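Local coordinates for putative branched chain amino acid ABC transporter, periplasmic amino acid-binding protein (Brucella ovis, PDB 4XFK) that is a component of an amino-acid transport system, probably the periplasmic protein that binds branched-chain amino acids for an ABC transporter, at residues Asp224-Met229 with Ile252-Ala257; Val359-Arg364 with Thr370-Leu375. The protein carries 1 engineered substitution. All coordinates share one frame; numbering follows the deposited sequence. Where two conformers were deposited one is given.

Contact 1. Residues Asp224-Met229 with Ile252-Ala257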
loop_
_atom_site.group_PDB
_atom_site.type_symbol
_atom_site.label_atom_id
_atom_site.label_comp_id
_atom_site.label_asym_id
_atom_site.label_seq_id
_atom_site.Cartn_x
_atom_site.Cartn_y
_atom_site.Cartn_z
ATOM N N ASP A 224 -7.722 -12.355 7.358
ATOM C CA ASP A 224 -6.901 -13.410 6.779
ATOM C C ASP A 224 -5.476 -13.401 7.321
ATOM O O ASP A 224 -4.777 -14.406 7.199
ATOM C CB ASP A 224 -6.889 -13.315 5.260
ATOM C CG ASP A 224 -8.189 -13.775 4.638
ATOM O OD1 ASP A 224 -8.988 -14.455 5.321
ATOM O OD2 ASP A 224 -8.401 -13.475 3.452
ATOM N N LEU A 225 -5.021 -12.273 7.876
ATOM C CA LEU A 225 -3.779 -12.282 8.649
ATOM C C LEU A 225 -4.047 -12.315 10.160
ATOM O O LEU A 225 -3.403 -13.068 10.871
ATOM C CB LEU A 225 -2.820 -11.145 8.267
ATOM C CG LEU A 225 -1.416 -11.225 8.887
ATOM C CD1 LEU A 225 -0.769 -12.591 8.641
ATOM C CD2 LEU A 225 -0.530 -10.123 8.338
ATOM N N LEU A 226 -5.010 -11.529 10.643
ATOM C CA LEU A 226 -5.324 -11.498 12.074
ATOM C C LEU A 226 -5.626 -12.889 12.633
ATOM O O LEU A 226 -5.090 -13.284 13.675
ATOM C CB LEU A 226 -6.503 -10.553 12.345
ATOM C CG LEU A 226 -6.281 -9.054 12.108
ATOM C CD1 LEU A 226 -7.606 -8.303 11.984
ATOM C CD2 LEU A 226 -5.441 -8.457 13.225
ATOM N N LEU A 227 -6.481 -13.637 11.940
ATOM C CA LEU A 227 -6.903 -14.943 12.440
ATOM C C LEU A 227 -5.863 -16.017 12.154
ATOM O O LEU A 227 -5.777 -17.015 12.868
ATOM C CB LEU A 227 -8.265 -15.341 11.871
ATOM C CG LEU A 227 -9.428 -14.420 12.246
ATOM C CD1 LEU A 227 -10.726 -14.936 11.644
ATOM C CD2 LEU A 227 -9.535 -14.240 13.771
ATOM N N LEU A 228 -5.069 -15.806 11.107
ATOM C CA LEU A 228 -3.947 -16.685 10.820
ATOM C C LEU A 228 -2.906 -16.579 11.943
ATOM O O LEU A 228 -2.394 -17.596 12.425
ATOM C CB LEU A 228 -3.335 -16.330 9.461
ATOM C CG LEU A 228 -2.091 -17.115 9.034
ATOM C CD1 LEU A 228 -2.312 -18.630 9.074
ATOM C CD2 LEU A 228 -1.643 -16.661 7.638
ATOM N N MET A 229 -2.598 -15.351 12.364
ATOM C CA MET A 229 -1.673 -15.131 13.475
ATOM C C MET A 229 -2.199 -15.761 14.762
ATOM O O MET A 229 -1.450 -16.378 15.517
ATOM C CB MET A 229 -1.418 -13.635 13.698
ATOM C CG MET A 229 -0.657 -12.948 12.573
ATOM S SD MET A 229 0.898 -13.761 12.138
ATOM C CE MET A 229 1.893 -13.420 13.594
ATOM N N ILE A 252 -0.176 -8.072 16.224
ATOM C CA ILE A 252 0.810 -8.374 17.257
ATOM C C ILE A 252 0.133 -8.814 18.554
ATOM O O ILE A 252 0.599 -9.750 19.208
ATOM C CB ILE A 252 1.794 -7.206 17.460
ATOM C CG1 ILE A 252 2.511 -6.915 16.141
ATOM C CG2 ILE A 252 2.790 -7.520 18.580
ATOM C CD1 ILE A 252 3.098 -8.147 15.481
ATOM N N GLY A 253 -0.981 -8.180 18.902
ATOM C CA GLY A 253 -1.779 -8.649 20.018
ATOM C C GLY A 253 -2.206 -10.096 19.808
ATOM O O GLY A 253 -2.092 -10.927 20.710
ATOM N N ASN A 254 -2.680 -10.416 18.608
ATOM C CA ASN A 254 -3.118 -11.777 18.320
ATOM C C ASN A 254 -1.974 -12.782 18.319
ATOM O O ASN A 254 -2.181 -13.963 18.591
ATOM C CB ASN A 254 -3.867 -11.846 16.989
ATOM C CG ASN A 254 -5.327 -11.486 17.121
ATOM O OD1 ASN A 254 -5.761 -10.930 18.132
ATOM N ND2 ASN A 254 -6.096 -11.796 16.091
ATOM N N ALA A 255 -0.768 -12.315 18.008
ATOM C CA ALA A 255 0.418 -13.173 18.016
ATOM C C ALA A 255 0.709 -13.731 19.399
ATOM O O ALA A 255 1.257 -14.824 19.523
ATOM C CB ALA A 255 1.629 -12.409 17.494
ATOM N N GLY A 256 0.348 -12.972 20.432
ATOM C CA GLY A 256 0.562 -13.397 21.801
ATOM C C GLY A 256 1.980 -13.876 22.028
ATOM O O GLY A 256 2.947 -13.173 21.713
ATOM N N ALA A 257 2.096 -15.110 22.513
ATOM C CA ALA A 257 3.369 -15.688 22.932
ATOM C C ALA A 257 4.402 -15.866 21.813
ATOM O O ALA A 257 5.589 -16.024 22.096
ATOM C CB ALA A 257 3.129 -17.019 23.646
#
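Leu226 and Met229, one turn apart on helix 223-235, meet the short helix 251-255 through Asn254 and Ala255, and the 206 Å² buried in total marks a small interface. Its one hydrogen bond is given to the backbone of Leu226: ND2 of Asn254 lies 3.0 Å from Leu226 O, with an N-H...O angle of 174°. The approach is straight at the hydrogen but not at the acceptor. The C=O...N angle is 112° and the donor sits above the carbonyl plane, 60° out of it, so it meets the oxygen from the flank rather than at a lone pair. On the donor side, Leu226 O lies almost in the plane of the Asn254 amide. With CG anti to the carbonyl carbon, the Asn254 side chain extends across to the neighbouring helix, and its ND2 also passes 4.0 Å from Leu226 CB.

Met229, buried, supplies the apolar half. Its CA is 5.4 Å from the CA of Ala255, the closest pair of CA atoms across the two segments. The chain bends at both chi2 and chi3, which brings the terminal methyl rather than the sulfur to Ala255: CE stands 4.0 Å from Ala255 CB. Because Met229 was modelled in two conformers, this methyl contact describes one of them.

Ala255 O accepts a hydrogen bond from Ser233 OG, a second polar tie to helix 223-235. Asn251 extends the interface by touching Leu225, Leu226 and Met229, while Leu228 and Met229 also pack on Phe241, so helix 223-235 packs on both helix 251-255 and strand 240-243 of the mixed sheet, with Met229 touching both.

Contact 2. Residues Val359-Arg364 with Thr370-Leu375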
loop_
_atom_site.group_PDB
_atom_site.type_symbol
_atom_site.label_atom_id
_atom_site.label_comp_id
_atom_site.label_asym_id
_atom_site.label_seq_id
_atom_site.Cartn_x
_atom_site.Cartn_y
_atom_site.Cartn_z
ATOM N N VAL A 359 9.575 -7.809 14.672
ATOM C CA VAL A 359 8.834 -7.602 15.910
ATOM C C VAL A 359 9.769 -7.847 17.095
ATOM O O VAL A 359 10.359 -8.924 17.215
ATOM C CB VAL A 359 7.610 -8.524 15.988
ATOM C CG1 VAL A 359 6.853 -8.290 17.289
ATOM C CG2 VAL A 359 6.706 -8.290 14.772
ATOM N N SER A 360 9.906 -6.841 17.957
ATOM C CA SER A 360 10.934 -6.841 18.989
ATOM C C SER A 360 10.534 -5.953 20.155
ATOM O O SER A 360 9.869 -4.935 19.967
ATOM C CB SER A 360 12.253 -6.328 18.405
ATOM O OG SER A 360 13.231 -6.148 19.419
ATOM N N LYS A 361 10.955 -6.330 21.357
ATOM C CA LYS A 361 10.726 -5.498 22.529
ATOM C C LYS A 361 11.577 -4.237 22.469
ATOM O O LYS A 361 11.338 -3.287 23.215
ATOM C CB LYS A 361 11.049 -6.265 23.811
ATOM C CG LYS A 361 10.039 -7.330 24.170
ATOM C CD LYS A 361 10.390 -7.942 25.510
ATOM C CE LYS A 361 9.377 -8.983 25.930
ATOM N NZ LYS A 361 9.702 -9.482 27.289
ATOM N N LYS A 362 12.575 -4.230 21.590
ATOM C CA LYS A 362 13.469 -3.086 21.470
ATOM C C LYS A 362 12.825 -1.903 20.739
ATOM O O LYS A 362 13.330 -0.792 20.817
ATOM C CB LYS A 362 14.767 -3.484 20.767
ATOM C CG LYS A 362 15.636 -4.462 21.552
ATOM C CD LYS A 362 16.816 -4.945 20.714
ATOM C CE LYS A 362 17.655 -5.972 21.466
ATOM N NZ LYS A 362 16.851 -7.152 21.898
ATOM N N ALA A 363 11.719 -2.129 20.031
ATOM C CA ALA A 363 11.072 -1.057 19.280
ATOM C C ALA A 363 10.586 0.043 20.213
ATOM O O ALA A 363 9.997 -0.242 21.252
ATOM C CB ALA A 363 9.912 -1.611 18.474
ATOM N N ARG A 364 10.827 1.297 19.838
ATOM C CA ARG A 364 10.387 2.432 20.644
ATOM C C ARG A 364 8.866 2.566 20.661
ATOM O O ARG A 364 8.264 2.772 21.718
ATOM C CB ARG A 364 11.008 3.730 20.136
ATOM C CG ARG A 364 10.598 4.955 20.946
ATOM C CD ARG A 364 11.505 6.130 20.659
ATOM N NE ARG A 364 12.893 5.797 20.946
ATOM C CZ ARG A 364 13.453 5.897 22.149
ATOM N NH1 ARG A 364 12.739 6.333 23.183
ATOM N NH2 ARG A 364 14.727 5.565 22.320
ATOM N N THR A 370 1.173 -3.938 23.399
ATOM C CA THR A 370 2.031 -5.015 23.881
ATOM C C THR A 370 3.422 -4.494 24.229
ATOM O O THR A 370 3.703 -3.301 24.114
ATOM C CB THR A 370 2.180 -6.145 22.833
ATOM O OG1 THR A 370 3.088 -5.738 21.797
ATOM C CG2 THR A 370 0.828 -6.504 22.224
ATOM N N GLU A 371 4.296 -5.405 24.648
ATOM C CA GLU A 371 5.687 -5.074 24.911
ATOM C C GLU A 371 6.510 -5.023 23.626
ATOM O O GLU A 371 7.688 -4.654 23.657
ATOM C CB GLU A 371 6.292 -6.107 25.857
ATOM C CG GLU A 371 5.593 -6.181 27.200
ATOM C CD GLU A 371 5.775 -7.527 27.892
ATOM O OE1 GLU A 371 5.557 -8.576 27.247
ATOM O OE2 GLU A 371 6.124 -7.530 29.089
ATOM N N TYR A 372 5.889 -5.402 22.507
ATOM C CA TYR A 372 6.575 -5.511 21.223
ATOM C C TYR A 372 6.153 -4.424 20.247
ATOM O O TYR A 372 5.012 -3.987 20.252
ATOM C CB TYR A 372 6.275 -6.870 20.583
ATOM C CG TYR A 372 6.857 -8.044 21.344
ATOM C CD1 TYR A 372 6.166 -8.641 22.398
ATOM C CD2 TYR A 372 8.102 -8.550 21.009
ATOM C CE1 TYR A 372 6.710 -9.708 23.099
ATOM C CE2 TYR A 372 8.651 -9.616 21.697
ATOM C CZ TYR A 372 7.954 -10.192 22.738
ATOM O OH TYR A 372 8.521 -11.251 23.412
ATOM N N GLY A 373 7.077 -4.016 19.383
ATOM C CA GLY A 373 6.738 -3.192 18.241
ATOM C C GLY A 373 7.625 -3.555 17.073
ATOM O O GLY A 373 8.407 -4.509 17.137
ATOM N N PHE A 374 7.524 -2.773 16.008
ATOM C CA PHE A 374 8.312 -3.003 14.813
ATOM C C PHE A 374 9.622 -2.237 14.874
ATOM O O PHE A 374 9.637 -1.019 14.995
ATOM C CB PHE A 374 7.475 -2.664 13.579
ATOM C CG PHE A 374 6.342 -3.625 13.376
ATOM C CD1 PHE A 374 5.110 -3.412 13.975
ATOM C CD2 PHE A 374 6.532 -4.787 12.637
ATOM C CE1 PHE A 374 4.071 -4.329 13.817
ATOM C CE2 PHE A 374 5.497 -5.696 12.475
ATOM C CZ PHE A 374 4.269 -5.465 13.066
ATOM N N LEU A 375 10.724 -2.978 14.813
ATOM C CA LEU A 375 12.064 -2.416 14.910
ATOM C C LEU A 375 12.716 -2.544 13.540
ATOM O O LEU A 375 12.818 -3.648 13.006
ATOM C CB LEU A 375 12.878 -3.210 15.933
ATOM C CG LEU A 375 14.321 -2.756 16.157
ATOM C CD1 LEU A 375 14.350 -1.517 17.025
ATOM C CD2 LEU A 375 15.159 -3.879 16.779
#
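An antiparallel strand pair at the edge of the mixed sheet joins 350-360 to 373-380, and Ser360 and Gly373 form a hydrogen-bonded pair at this end of it. Ser360 N reaches Gly373 O at 2.9 Å, nearly in line with the C=O bond (165°), while Gly373 N returns to Ser360 O at 3.0 Å from above that carbonyl's plane. Val359 and Phe374 form the adjoining non-hydrogen-bonded pair. The two Val359 methyls divide their work: CG1 meets Tyr372 CB at 3.6 Å, and CG2 meets Phe374 CE2 at 3.7 Å.

Beyond the strand, a type I turn from Ser360 to Ala363 carries Lys361 over one face of the Tyr372 ring. Lys361 CG is 3.8 Å from the ring centroid and 18° off its normal, a CH-pi contact. With the lysine chain extended beyond CG, its CE continues across the ring to the hydroxyl end, 3.5 Å from Tyr372 OH. On the side opposite Val359, Ala363 CB packs 3.3 Å from Gly373 C and also reaches Leu375.

Ser360 OG accepts from Lys362 N, an ST turn that ties the serine to the turn backbone. Lys361 NZ and Glu371 OE1 remain 4.2 Å apart, beyond a salt bridge, so their attraction is probably modest. Cohesion therefore probably rests more on the paired backbone bonds and on apolar and CH-pi packing than on charge.

Contact 1 and contact 2 have centres 15 Å apart and meet mainly through Ile252, which precedes Asn254 by two residues on helix 251-255. Its CD1 lies 3.7 Å from Val359 CG2 and 3.8 Å from Phe374 CZ, and its CG2 lies 3.7 Å from Thr370 OG1; all three are packing contacts. Helix 251-255 thus has helix 223-235 on one flank and strands 350-360 and 373-380 on another. Gly253 N adds a hydrogen bond to Asp368 OD2 in the loop joining those strands. Both contacts lie peripherally, about 20 and 22 Å from the chain centre, and neither includes the sodium-site residues Tyr31, Gly85 and Gly116.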